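Local coordinates for secreted protein (Streptomyces lividans TK24, PDB 5LXZ) that binds copper and, as a metalloradical protein of the AA5 family, probably oxidises substrates at a copper site like that of galactose oxidase, at residues P169-I174 with I268-P273; L260-L265 with P299-M304; N276-P281 with T287-V292; K308-G313 with R384-K389. The protein carries 1 engineered substitution. All coordinates share one frame; numbering follows the deposited sequence.

Interaction 1: residues P169-I174 with I268-P273; sequences PGLGRI and IGQLVP
Leu171 and Arg173 meet Ile268 and Gln270 in a small surface contact between two parts of the fold. The first pair lies on strand 164-177 of the beta barrel domain. The second lies in the loop between strands 259-262 and 277-280 of a Kelch motif. Leu171 and Arg173 sit two residues apart on the strand, and both point toward the loop. The methyl CD1 of Leu171 touches CD1 of Ile268 at 3.7 Å. Ile268 holds CG1 between its backbone N and carbonyl carbon (chi1 64°), which carries CD1 toward the leucine. Gln270 adds a looser approach, with OE1 4.1 Å from Leu171 CD1, while its NE2 is bound to Asp266.

Arg173 supplies the polar half. Its chain bends at chi3 (-36°) and brings NH1 to Ile268 O at 3.1 Å. The oxygen lies near the guanidinium plane, but the donor stands above the carbonyl plane, 51° out of it. NH1 also forms a salt bridge with Asp219, so one nitrogen serves two partners. A methionine in its place would probably leave Asp219 without this charge partner and Ile268 O without this donor. CD of Arg173 also lies near CB of Ile268. The arrangement is a domain interface in which a barrel strand rests against a loop of a Kelch propeller blade.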
loop_
_atom_site.group_PDB
_atom_site.type_symbol
_atom_site.label_atom_id
_atom_site.label_comp_id
_atom_site.label_asym_id
_atom_site.label_seq_id
_atom_site.Cartn_x
_atom_site.Cartn_y
_atom_site.Cartn_z
ATOM N N PRO A 169 -0.286 -15.699 -27.668
ATOM C CA PRO A 169 -1.704 -15.952 -27.945
ATOM C C PRO A 169 -2.421 -14.694 -28.366
ATOM O O PRO A 169 -2.071 -13.607 -27.919
ATOM C CB PRO A 169 -2.249 -16.477 -26.607
ATOM C CG PRO A 169 -1.284 -15.990 -25.575
ATOM C CD PRO A 169 0.055 -15.964 -26.254
ATOM N N GLY A 170 -3.394 -14.833 -29.240
ATOM C CA GLY A 170 -4.282 -13.746 -29.533
ATOM C C GLY A 170 -5.144 -13.496 -28.291
ATOM O O GLY A 170 -5.509 -14.459 -27.578
ATOM N N LEU A 171 -5.482 -12.231 -28.070
ATOM C CA LEU A 171 -6.213 -11.779 -26.880
ATOM C C LEU A 171 -7.414 -10.992 -27.304
ATOM O O LEU A 171 -7.298 -10.053 -28.117
ATOM C CB LEU A 171 -5.309 -10.926 -25.989
ATOM C CG LEU A 171 -4.019 -11.551 -25.452
ATOM C CD1 LEU A 171 -3.205 -10.557 -24.640
ATOM C CD2 LEU A 171 -4.273 -12.799 -24.628
ATOM N N GLY A 172 -8.570 -11.364 -26.787
ATOM C CA GLY A 172 -9.809 -10.672 -27.028
ATOM C C GLY A 172 -10.551 -10.458 -25.727
ATOM O O GLY A 172 -10.882 -11.427 -25.054
ATOM N N ARG A 173 -10.840 -9.211 -25.393
ATOM C CA ARG A 173 -11.599 -8.891 -24.189
ATOM C C ARG A 173 -13.077 -8.833 -24.432
ATOM O O ARG A 173 -13.524 -8.245 -25.417
ATOM C CB ARG A 173 -11.123 -7.573 -23.600
ATOM C CG ARG A 173 -9.648 -7.614 -23.294
ATOM C CD ARG A 173 -9.144 -6.509 -22.410
ATOM N NE ARG A 173 -9.814 -5.241 -22.651
ATOM C CZ ARG A 173 -9.789 -4.196 -21.822
ATOM N NH1 ARG A 173 -9.085 -4.214 -20.670
ATOM N NH2 ARG A 173 -10.458 -3.101 -22.172
ATOM N N ILE A 174 -13.856 -9.378 -23.509
ATOM C CA ILE A 174 -15.304 -9.361 -23.585
ATOM C C ILE A 174 -15.937 -9.291 -22.194
ATOM O O ILE A 174 -15.509 -9.994 -21.263
ATOM C CB ILE A 174 -15.797 -10.572 -24.388
ATOM C CG1 ILE A 174 -17.272 -10.461 -24.723
ATOM C CG2 ILE A 174 -15.494 -11.896 -23.694
ATOM C CD1 ILE A 174 -17.564 -9.323 -25.702
ATOM N N ILE A 268 -3.638 -4.153 -20.212
ATOM C CA ILE A 268 -5.027 -4.571 -20.470
ATOM C C ILE A 268 -5.702 -5.169 -19.250
ATOM O O ILE A 268 -6.741 -5.803 -19.356
ATOM C CB ILE A 268 -5.141 -5.463 -21.727
ATOM C CG1 ILE A 268 -4.390 -6.774 -21.534
ATOM C CG2 ILE A 268 -4.657 -4.690 -22.949
ATOM C CD1 ILE A 268 -4.709 -7.804 -22.600
ATOM N N GLY A 269 -5.169 -4.909 -18.063
ATOM C CA GLY A 269 -5.787 -5.334 -16.829
ATOM C C GLY A 269 -5.483 -6.737 -16.341
ATOM O O GLY A 269 -6.139 -7.179 -15.422
ATOM N N GLN A 270 -4.488 -7.391 -16.942
ATOM C CA GLN A 270 -4.030 -8.732 -16.539
ATOM C C GLN A 270 -2.973 -8.542 -15.416
ATOM O O GLN A 270 -2.204 -7.630 -15.493
ATOM C CB GLN A 270 -3.324 -9.459 -17.701
ATOM C CG GLN A 270 -3.996 -9.464 -19.082
ATOM C CD GLN A 270 -3.134 -10.105 -20.212
ATOM O OE1 GLN A 270 -3.412 -11.241 -20.628
ATOM N NE2 GLN A 270 -2.132 -9.378 -20.729
ATOM N N LEU A 271 -2.903 -9.439 -14.457
ATOM C CA LEU A 271 -1.780 -9.411 -13.461
ATOM C C LEU A 271 -0.457 -9.588 -14.177
ATOM O O LEU A 271 -0.322 -10.436 -15.063
ATOM C CB LEU A 271 -1.933 -10.492 -12.405
ATOM C CG LEU A 271 -1.010 -10.305 -11.188
ATOM C CD1 LEU A 271 -1.510 -9.277 -10.195
ATOM C CD2 LEU A 271 -0.841 -11.620 -10.480
ATOM N N VAL A 272 0.526 -8.762 -13.835
ATOM C CA VAL A 272 1.876 -8.967 -14.357
ATOM C C VAL A 272 2.313 -10.317 -13.782
ATOM O O VAL A 272 2.237 -10.543 -12.569
ATOM C CB VAL A 272 2.786 -7.831 -13.937
ATOM C CG1 VAL A 272 4.232 -8.158 -14.333
ATOM C CG2 VAL A 272 2.342 -6.535 -14.578
ATOM N N PRO A 273 2.756 -11.244 -14.645
ATOM C CA PRO A 273 2.960 -12.626 -14.203
ATOM C C PRO A 273 4.320 -12.869 -13.567
ATOM O O PRO A 273 5.133 -13.688 -14.054
ATOM C CB PRO A 273 2.791 -13.421 -15.521
ATOM C CG PRO A 273 3.331 -12.494 -16.541
ATOM C CD PRO A 273 2.878 -11.120 -16.108
#

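Interaction 2: residues L260-L265 with P299-M304; sequences LSVSGL and PALFLM
Pro299 opens the second segment and packs on Val262 and Ser263 with ring atoms CG and CD. Its CG lies 4.1 Å from Val262 CG1, and its CD lies 4.2 Å from Ser263 CB. The ring therefore spans two successive residues of the other segment. Its carbonyl oxygen takes a hydrogen bond from Thr250 OG1. Leu301 comes next along this face. Its CG stands anti to the carbonyl carbon (chi1 -60°), which sends CD1 toward Val262. That one methyl does the touching: it sits 3.7 Å from Val262 CG2 and 3.9 Å from Val262 CB. It is also 4.1 Å from CG1, so it rests against the forked end of the valine. Val262 thus meets Pro299 with one branch and Leu301 with both.

The contact between the segments is apolar. The touching residues are all buried, and the one polar group among their side chains, Ser263 OG, is satisfied by Phe295 O. Leu301 O is bound by Thr252 OG1, a further tie back to the blade of Val262. Val262 belongs to strand 259-262, the second strand of one four-stranded sheet. Leu301 lies on strand 301-303, at the edge of the next sheet. Trp330, on strand 328-330 of that second sheet, also packs on Val262. Tyr311 of strand 309-311 backs both Pro299 and Leu301, so the contact lies between two successive blades of the Kelch propeller.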
loop_
_atom_site.group_PDB
_atom_site.type_symbol
_atom_site.label_atom_id
_atom_site.label_comp_id
_atom_site.label_asym_id
_atom_site.label_seq_id
_atom_site.Cartn_x
_atom_site.Cartn_y
_atom_site.Cartn_z
ATOM N N LEU A 260 13.212 -2.517 -6.011
ATOM C CA LEU A 260 12.509 -3.601 -6.639
ATOM C C LEU A 260 11.052 -3.200 -6.889
ATOM O O LEU A 260 10.364 -2.783 -5.958
ATOM C CB LEU A 260 12.617 -4.835 -5.770
ATOM C CG LEU A 260 11.943 -6.110 -6.288
ATOM C CD1 LEU A 260 12.661 -6.704 -7.462
ATOM C CD2 LEU A 260 11.904 -7.106 -5.159
ATOM N N SER A 261 10.578 -3.432 -8.095
ATOM C CA SER A 261 9.165 -3.234 -8.455
ATOM C C SER A 261 8.529 -4.591 -8.734
ATOM O O SER A 261 9.056 -5.371 -9.532
ATOM C CB SER A 261 9.065 -2.338 -9.631
ATOM O OG SER A 261 7.708 -2.180 -9.948
ATOM N N VAL A 262 7.442 -4.862 -8.010
ATOM C CA VAL A 262 6.767 -6.142 -8.004
ATOM C C VAL A 262 5.298 -5.979 -8.282
ATOM O O VAL A 262 4.608 -5.139 -7.679
ATOM C CB VAL A 262 6.953 -6.838 -6.648
ATOM C CG1 VAL A 262 6.328 -8.203 -6.590
ATOM C CG2 VAL A 262 8.446 -6.967 -6.372
ATOM N N SER A 263 4.819 -6.869 -9.142
ATOM C CA SER A 263 3.387 -7.042 -9.386
ATOM C C SER A 263 2.770 -5.850 -10.090
ATOM O O SER A 263 3.450 -5.104 -10.784
ATOM C CB SER A 263 2.653 -7.465 -8.100
ATOM O OG SER A 263 1.341 -7.981 -8.439
ATOM N N GLY A 264 1.459 -5.719 -9.981
ATOM C CA GLY A 264 0.673 -4.748 -10.684
ATOM C C GLY A 264 -0.155 -5.366 -11.810
ATOM O O GLY A 264 0.016 -6.525 -12.157
ATOM N N LEU A 265 -1.108 -4.606 -12.281
ATOM C CA LEU A 265 -1.901 -4.971 -13.448
ATOM C C LEU A 265 -1.269 -4.351 -14.663
ATOM O O LEU A 265 -0.913 -3.175 -14.674
ATOM C CB LEU A 265 -3.337 -4.493 -13.289
ATOM C CG LEU A 265 -4.058 -4.990 -12.040
ATOM C CD1 LEU A 265 -5.460 -4.381 -12.017
ATOM C CD2 LEU A 265 -4.138 -6.492 -12.056
ATOM N N PRO A 299 1.873 -6.010 -2.773
ATOM C CA PRO A 299 2.355 -6.948 -1.765
ATOM C C PRO A 299 3.172 -6.231 -0.727
ATOM O O PRO A 299 3.995 -5.399 -1.038
ATOM C CB PRO A 299 3.202 -7.947 -2.541
ATOM C CG PRO A 299 3.677 -7.114 -3.721
ATOM C CD PRO A 299 2.568 -6.175 -4.070
ATOM N N ALA A 300 2.954 -6.527 0.547
ATOM C CA ALA A 300 3.713 -5.885 1.607
ATOM C C ALA A 300 5.076 -6.535 1.751
ATOM O O ALA A 300 5.192 -7.589 2.364
ATOM C CB ALA A 300 2.938 -5.950 2.906
ATOM N N LEU A 301 6.092 -5.899 1.164
ATOM C CA LEU A 301 7.432 -6.467 1.021
ATOM C C LEU A 301 8.434 -5.582 1.765
ATOM O O LEU A 301 8.638 -4.434 1.377
ATOM C CB LEU A 301 7.830 -6.530 -0.442
ATOM C CG LEU A 301 6.930 -7.371 -1.338
ATOM C CD1 LEU A 301 7.386 -7.255 -2.794
ATOM C CD2 LEU A 301 6.935 -8.834 -0.932
ATOM N N PHE A 302 9.095 -6.154 2.752
ATOM C CA PHE A 302 10.002 -5.381 3.618
ATOM C C PHE A 302 11.401 -5.968 3.572
ATOM O O PHE A 302 11.574 -7.184 3.659
ATOM C CB PHE A 302 9.522 -5.450 5.057
ATOM C CG PHE A 302 8.250 -4.666 5.323
ATOM C CD1 PHE A 302 7.022 -5.188 5.037
ATOM C CD2 PHE A 302 8.311 -3.398 5.854
ATOM C CE1 PHE A 302 5.873 -4.445 5.265
ATOM C CE2 PHE A 302 7.181 -2.670 6.107
ATOM C CZ PHE A 302 5.960 -3.186 5.779
ATOM N N LEU A 303 12.408 -5.094 3.578
ATOM C CA LEU A 303 13.780 -5.564 3.653
ATOM C C LEU A 303 14.137 -5.995 5.061
ATOM O O LEU A 303 14.049 -5.205 6.020
ATOM C CB LEU A 303 14.725 -4.453 3.195
ATOM C CG LEU A 303 16.203 -4.811 3.145
ATOM C CD1 LEU A 303 16.501 -5.860 2.089
ATOM C CD2 LEU A 303 16.952 -3.517 2.806
ATOM N N MET A 304 14.668 -7.216 5.168
ATOM C CA MET A 304 15.108 -7.818 6.410
ATOM C C MET A 304 16.617 -7.570 6.619
ATOM O O MET A 304 17.363 -7.277 5.671
ATOM C CB MET A 304 14.871 -9.317 6.356
ATOM C CG MET A 304 13.419 -9.683 6.118
ATOM S SD MET A 304 13.194 -11.432 5.668
ATOM C CE MET A 304 14.174 -12.321 6.898
#

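Interaction 3: residues N276-P281 with T287-V292; sequences NEVYDP and TYTDKV. With EDO (1,2-ethanediol), chain O.
Val278 and Thr287 form an antiparallel hydrogen-bonded pair. Val278 N reaches Thr287 O at 2.8 Å, and Thr287 N reaches Val278 O at 2.9 Å. Glu277 and Tyr288 follow as the non-hydrogen-bonded pair. Beyond them, Thr289 N donates to Asn276 O at 3.0 Å, with the donor above the carbonyl plane. The same oxygen lies near the plane of the Tyr288 ring, at its CD1 edge.

The side chain of Thr289 works in two directions. CG2 meets Val278 CG2 at 3.8 Å, the two side chains crossing at about a right angle. OG1 sits between backbone N and carbonyl carbon (chi1 58°) and faces Asn276. Two waters each bond to OG1 at 2.7 Å. One also takes a bond from Asn276 ND2, the other from Asn276 N, and the first of them donates to Lys291 O. With an alanine here, both waters would probably lose this shared partner and a gap would open beside Val278 CG2.

Farther out, Asn276 ND2 also binds Arg293 O. Glu277 OE1 takes a bond from His243 N, and its OE2 forms a salt bridge with Arg246. Tyr288 OH binds Glu244. An ethanediol, probably from the crystallisation liquor, takes bonds from Asp290 N and Lys291 N. The whole is a beta hairpin, strands 277-280 and 285-288, that forms the last two strands of a four-stranded Kelch blade.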
loop_
_atom_site.group_PDB
_atom_site.type_symbol
_atom_site.label_atom_id
_atom_site.label_comp_id
_atom_site.label_asym_id
_atom_site.label_seq_id
_atom_site.Cartn_x
_atom_site.Cartn_y
_atom_site.Cartn_z
ATOM N N ASN A 276 9.431 -9.124 -12.438
ATOM C CA ASN A 276 9.856 -8.038 -11.558
ATOM C C ASN A 276 11.040 -7.294 -12.118
ATOM O O ASN A 276 11.763 -7.836 -13.001
ATOM C CB ASN A 276 10.155 -8.633 -10.191
ATOM C CG ASN A 276 8.989 -9.419 -9.675
ATOM O OD1 ASN A 276 7.860 -8.927 -9.736
ATOM N ND2 ASN A 276 9.218 -10.621 -9.217
ATOM N N GLU A 277 11.253 -6.058 -11.676
ATOM C CA GLU A 277 12.318 -5.243 -12.192
ATOM C C GLU A 277 12.932 -4.403 -11.127
ATOM O O GLU A 277 12.353 -4.190 -10.067
ATOM C CB GLU A 277 11.910 -4.395 -13.387
ATOM C CG GLU A 277 10.740 -3.522 -13.273
ATOM C CD GLU A 277 10.254 -3.161 -14.722
ATOM O OE1 GLU A 277 11.071 -2.597 -15.535
ATOM O OE2 GLU A 277 9.091 -3.477 -15.104
ATOM N N VAL A 278 14.149 -3.958 -11.377
ATOM C CA VAL A 278 14.914 -3.219 -10.412
ATOM C C VAL A 278 15.323 -1.902 -11.004
ATOM O O VAL A 278 15.907 -1.886 -12.089
ATOM C CB VAL A 278 16.129 -4.024 -9.934
ATOM C CG1 VAL A 278 16.983 -3.202 -9.025
ATOM C CG2 VAL A 278 15.694 -5.325 -9.262
ATOM N N TYR A 279 15.101 -0.827 -10.263
ATOM C CA TYR A 279 15.550 0.512 -10.609
ATOM C C TYR A 279 16.866 0.762 -9.925
ATOM O O TYR A 279 16.966 0.634 -8.713
ATOM C CB TYR A 279 14.553 1.537 -10.088
ATOM C CG TYR A 279 14.850 2.977 -10.434
ATOM C CD1 TYR A 279 14.642 3.443 -11.724
ATOM C CD2 TYR A 279 15.321 3.867 -9.488
ATOM C CE1 TYR A 279 14.838 4.757 -12.024
ATOM C CE2 TYR A 279 15.509 5.204 -9.785
ATOM C CZ TYR A 279 15.256 5.634 -11.051
ATOM O OH TYR A 279 15.438 6.969 -11.302
ATOM N N ASP A 280 17.882 1.147 -10.702
ATOM C CA ASP A 280 19.139 1.556 -10.126
ATOM C C ASP A 280 19.157 3.065 -10.065
ATOM O O ASP A 280 19.202 3.735 -11.102
ATOM C CB ASP A 280 20.256 1.055 -11.048
ATOM C CG ASP A 280 21.620 1.350 -10.498
ATOM O OD1 ASP A 280 21.729 2.106 -9.529
ATOM O OD2 ASP A 280 22.575 0.762 -11.081
ATOM N N PRO A 281 19.102 3.685 -8.880
ATOM C CA PRO A 281 19.102 5.146 -8.803
ATOM C C PRO A 281 20.338 5.823 -9.422
ATOM O O PRO A 281 20.275 6.979 -9.819
ATOM C CB PRO A 281 19.040 5.426 -7.298
ATOM C CG PRO A 281 18.485 4.173 -6.748
ATOM C CD PRO A 281 18.988 3.052 -7.543
ATOM N N THR A 287 15.954 -2.732 -14.883
ATOM C CA THR A 287 16.463 -4.001 -15.389
ATOM C C THR A 287 15.557 -5.107 -14.855
ATOM O O THR A 287 15.334 -5.137 -13.644
ATOM C CB THR A 287 17.904 -4.252 -14.898
ATOM O OG1 THR A 287 18.714 -3.088 -15.123
ATOM C CG2 THR A 287 18.523 -5.480 -15.587
ATOM N N TYR A 288 15.124 -6.017 -15.686
ATOM C CA TYR A 288 14.400 -7.183 -15.207
ATOM C C TYR A 288 15.242 -8.041 -14.290
ATOM O O TYR A 288 16.454 -8.185 -14.494
ATOM C CB TYR A 288 13.929 -8.075 -16.323
ATOM C CG TYR A 288 12.747 -7.641 -17.092
ATOM C CD1 TYR A 288 11.481 -7.724 -16.560
ATOM C CD2 TYR A 288 12.867 -7.194 -18.386
ATOM C CE1 TYR A 288 10.376 -7.335 -17.270
ATOM C CE2 TYR A 288 11.744 -6.868 -19.147
ATOM C CZ TYR A 288 10.498 -6.951 -18.594
ATOM O OH TYR A 288 9.401 -6.587 -19.322
ATOM N N THR A 289 14.619 -8.605 -13.253
ATOM C CA THR A 289 15.219 -9.726 -12.537
ATOM C C THR A 289 15.155 -10.951 -13.448
ATOM O O THR A 289 14.450 -10.961 -14.465
ATOM C CB THR A 289 14.516 -10.013 -11.222
ATOM O OG1 THR A 289 13.143 -10.290 -11.471
ATOM C CG2 THR A 289 14.649 -8.811 -10.283
ATOM N N ASP A 290 15.928 -11.966 -13.098
ATOM C CA ASP A 290 16.058 -13.125 -13.980
ATOM C C ASP A 290 14.895 -14.076 -13.961
ATOM O O ASP A 290 14.598 -14.699 -14.989
ATOM C CB ASP A 290 17.305 -13.910 -13.616
ATOM C CG ASP A 290 18.575 -13.140 -13.882
ATOM O OD1 ASP A 290 18.548 -12.132 -14.640
ATOM O OD2 ASP A 290 19.580 -13.571 -13.259
ATOM N N LYS A 291 14.320 -14.290 -12.782
ATOM C CA LYS A 291 13.360 -15.352 -12.562
ATOM C C LYS A 291 12.022 -14.775 -12.114
ATOM O O LYS A 291 11.946 -13.696 -11.551
ATOM C CB LYS A 291 13.857 -16.318 -11.514
ATOM C CG LYS A 291 15.121 -17.071 -11.921
ATOM C CD LYS A 291 15.643 -17.890 -10.756
ATOM C CE LYS A 291 16.930 -18.641 -11.081
ATOM N NZ LYS A 291 17.452 -19.285 -9.852
ATOM N N VAL A 292 10.991 -15.498 -12.474
ATOM C CA VAL A 292 9.630 -15.145 -12.147
ATOM C C VAL A 292 9.325 -15.342 -10.668
ATOM O O VAL A 292 9.602 -16.392 -10.094
ATOM C CB VAL A 292 8.688 -16.108 -12.955
ATOM C CG1 VAL A 292 7.243 -16.031 -12.523
ATOM C CG2 VAL A 292 8.800 -15.811 -14.423
HETATM C C1 EDO O . 16.793 -13.549 -9.706
HETATM O O1 EDO O . 15.488 -13.504 -10.242
HETATM C C2 EDO O . 17.317 -12.125 -9.624
HETATM O O2 EDO O . 17.678 -11.530 -10.896
HETATM O O HOH W 1 11.947 -11.826 -9.561
HETATM O O HOH W 2 11.285 -11.238 -13.230
#

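Interaction 4: residues K308-G313 with R384-K389; sequences KIFYSG and RIADLK
Phe310 and Leu388 join two blades of the beta propeller, each a four-stranded antiparallel sheet. Phe310 lies on strand 309-311 of one. Leu388 lies just past strand 383-387 of the next. The methyl CD1 of Leu388 stands over one face of the phenyl ring in a CH-pi contact, 3.8 Å from the ring centroid and 28° off the normal. It is offset toward the CG rim, where it comes within 3.5 Å of Phe310 CG. The other methyl, CD2, approaches CE1 at 3.9 Å. Phe310 turns CG opposite its backbone N (chi1 -178°), and this swings the ring across toward the neighbouring blade. At the far end of the ring, CZ meets Ala386 CB at 4.3 Å. The contact is apolar.

Beside it, Asp387 OD1 accepts from Lys389 N at 2.9 Å. This is an Asx turn, formed where the chain leaves the strand and Leu388 is placed. The Phe310 ring also meets the Tyr365 ring, with planes at about 45°, and touches Phe395. Strand 309-311 pairs with strands 301-303 and 328-330. Strand 383-387 runs between strands 364-368, which carries Tyr365, and 395-397, which carries Phe395.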
loop_
_atom_site.group_PDB
_atom_site.type_symbol
_atom_site.label_atom_id
_atom_site.label_comp_id
_atom_site.label_asym_id
_atom_site.label_seq_id
_atom_site.Cartn_x
_atom_site.Cartn_y
_atom_site.Cartn_z
ATOM N N LYS A 308 17.197 -10.410 2.683
ATOM C CA LYS A 308 16.026 -11.014 2.087
ATOM C C LYS A 308 14.836 -10.109 2.307
ATOM O O LYS A 308 14.887 -9.158 3.052
ATOM C CB LYS A 308 15.803 -12.440 2.631
ATOM C CG LYS A 308 17.045 -13.323 2.416
ATOM C CD LYS A 308 16.777 -14.772 2.796
ATOM C CE LYS A 308 18.109 -15.557 2.730
ATOM N NZ LYS A 308 18.007 -16.971 3.184
ATOM N N ILE A 309 13.772 -10.424 1.598
ATOM C CA ILE A 309 12.544 -9.665 1.646
ATOM C C ILE A 309 11.480 -10.464 2.374
ATOM O O ILE A 309 11.223 -11.631 2.024
ATOM C CB ILE A 309 12.074 -9.331 0.227
ATOM C CG1 ILE A 309 12.926 -8.246 -0.413
ATOM C CG2 ILE A 309 10.587 -8.886 0.187
ATOM C CD1 ILE A 309 12.783 -6.826 0.155
ATOM N N PHE A 310 10.857 -9.841 3.379
ATOM C CA PHE A 310 9.745 -10.430 4.031
ATOM C C PHE A 310 8.459 -10.003 3.382
ATOM O O PHE A 310 8.210 -8.813 3.248
ATOM C CB PHE A 310 9.715 -10.046 5.509
ATOM C CG PHE A 310 8.581 -10.683 6.279
ATOM C CD1 PHE A 310 8.453 -12.067 6.289
ATOM C CD2 PHE A 310 7.637 -9.936 6.902
ATOM C CE1 PHE A 310 7.434 -12.666 7.004
ATOM C CE2 PHE A 310 6.599 -10.546 7.626
ATOM C CZ PHE A 310 6.516 -11.895 7.664
ATOM N N TYR A 311 7.690 -11.002 2.953
ATOM C CA TYR A 311 6.314 -10.781 2.452
ATOM C C TYR A 311 5.404 -11.150 3.565
ATOM O O TYR A 311 5.333 -12.322 3.952
ATOM C CB TYR A 311 6.076 -11.633 1.230
ATOM C CG TYR A 311 4.643 -11.665 0.742
ATOM C CD1 TYR A 311 3.927 -10.472 0.512
ATOM C CD2 TYR A 311 4.005 -12.850 0.464
ATOM C CE1 TYR A 311 2.623 -10.499 0.034
ATOM C CE2 TYR A 311 2.746 -12.869 -0.071
ATOM C CZ TYR A 311 2.049 -11.692 -0.278
ATOM O OH TYR A 311 0.795 -11.645 -0.821
ATOM N N SER A 312 4.603 -10.189 4.025
ATOM C CA SER A 312 3.759 -10.424 5.184
ATOM C C SER A 312 2.476 -11.161 4.788
ATOM O O SER A 312 1.775 -11.613 5.683
ATOM C CB SER A 312 3.378 -9.120 5.862
ATOM O OG SER A 312 2.422 -8.414 5.076
ATOM N N GLY A 313 2.172 -11.238 3.512
ATOM C CA GLY A 313 0.907 -11.750 3.018
ATOM C C GLY A 313 -0.127 -10.671 2.735
ATOM O O GLY A 313 -1.067 -10.914 1.973
ATOM N N ARG A 384 -1.455 -10.336 13.860
ATOM C CA ARG A 384 -0.595 -11.519 13.767
ATOM C C ARG A 384 0.831 -11.017 13.745
ATOM O O ARG A 384 1.134 -10.157 12.932
ATOM C CB ARG A 384 -0.929 -12.369 12.560
ATOM C CG ARG A 384 -2.408 -12.723 12.398
ATOM C CD ARG A 384 -3.251 -11.595 11.812
ATOM N NE ARG A 384 -4.116 -12.031 10.722
ATOM C CZ ARG A 384 -4.767 -11.190 9.944
ATOM N NH1 ARG A 384 -4.763 -9.896 10.219
ATOM N NH2 ARG A 384 -5.419 -11.625 8.864
ATOM N N ILE A 385 1.701 -11.576 14.572
ATOM C CA ILE A 385 3.041 -11.057 14.747
ATOM C C ILE A 385 4.034 -12.148 14.430
ATOM O O ILE A 385 3.900 -13.259 14.969
ATOM C CB ILE A 385 3.255 -10.575 16.172
ATOM C CG1 ILE A 385 2.258 -9.473 16.519
ATOM C CG2 ILE A 385 4.679 -10.098 16.326
ATOM C CD1 ILE A 385 2.239 -9.043 17.969
ATOM N N ALA A 386 4.993 -11.858 13.542
ATOM C CA ALA A 386 6.061 -12.784 13.217
ATOM C C ALA A 386 7.367 -12.197 13.661
ATOM O O ALA A 386 7.668 -11.060 13.336
ATOM C CB ALA A 386 6.112 -13.095 11.751
ATOM N N ASP A 387 8.165 -12.980 14.372
ATOM C CA ASP A 387 9.508 -12.616 14.810
ATOM C C ASP A 387 10.544 -13.249 13.889
ATOM O O ASP A 387 10.800 -14.477 13.969
ATOM C CB ASP A 387 9.741 -13.074 16.251
ATOM C CG ASP A 387 11.114 -12.665 16.786
ATOM O OD1 ASP A 387 12.013 -12.346 16.024
ATOM O OD2 ASP A 387 11.210 -12.689 18.044
ATOM N N LEU A 388 11.125 -12.475 13.006
ATOM C CA LEU A 388 12.010 -13.036 12.025
ATOM C C LEU A 388 13.427 -13.285 12.505
ATOM O O LEU A 388 14.259 -13.747 11.716
ATOM C CB LEU A 388 12.008 -12.189 10.788
ATOM C CG LEU A 388 10.694 -11.952 10.110
ATOM C CD1 LEU A 388 10.906 -11.423 8.724
ATOM C CD2 LEU A 388 9.783 -13.167 10.113
ATOM N N LYS A 389 13.703 -12.991 13.770
ATOM C CA LYS A 389 14.976 -13.423 14.368
ATOM C C LYS A 389 14.954 -14.884 14.792
ATOM O O LYS A 389 16.015 -15.465 14.993
ATOM C CB LYS A 389 15.404 -12.452 15.497
ATOM C CG LYS A 389 16.097 -11.238 14.867
ATOM C CD LYS A 389 16.841 -10.258 15.762
ATOM C CE LYS A 389 17.624 -9.282 14.890
ATOM N NZ LYS A 389 18.292 -8.231 15.685
#

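Overall arrangement
Interactions 2 and 4 are buried and apolar, and each joins one propeller blade to the next. They share the sheet that holds strands 301-303 and 309-311, where Phe310 N probably bonds to Phe302 O. Interaction 3 works within a blade instead. It is partly buried and rests on backbone hydrogen bonds and waters. It shares its sheet with interaction 2, through a probable bond from Ser261 N to Glu277 O. Interaction 1 lies at the surface and mixes a methyl contact with an arginine bond between barrel and propeller. Its loop is tied to interaction 2 by a probable bond from Val272 N to Gly264 O.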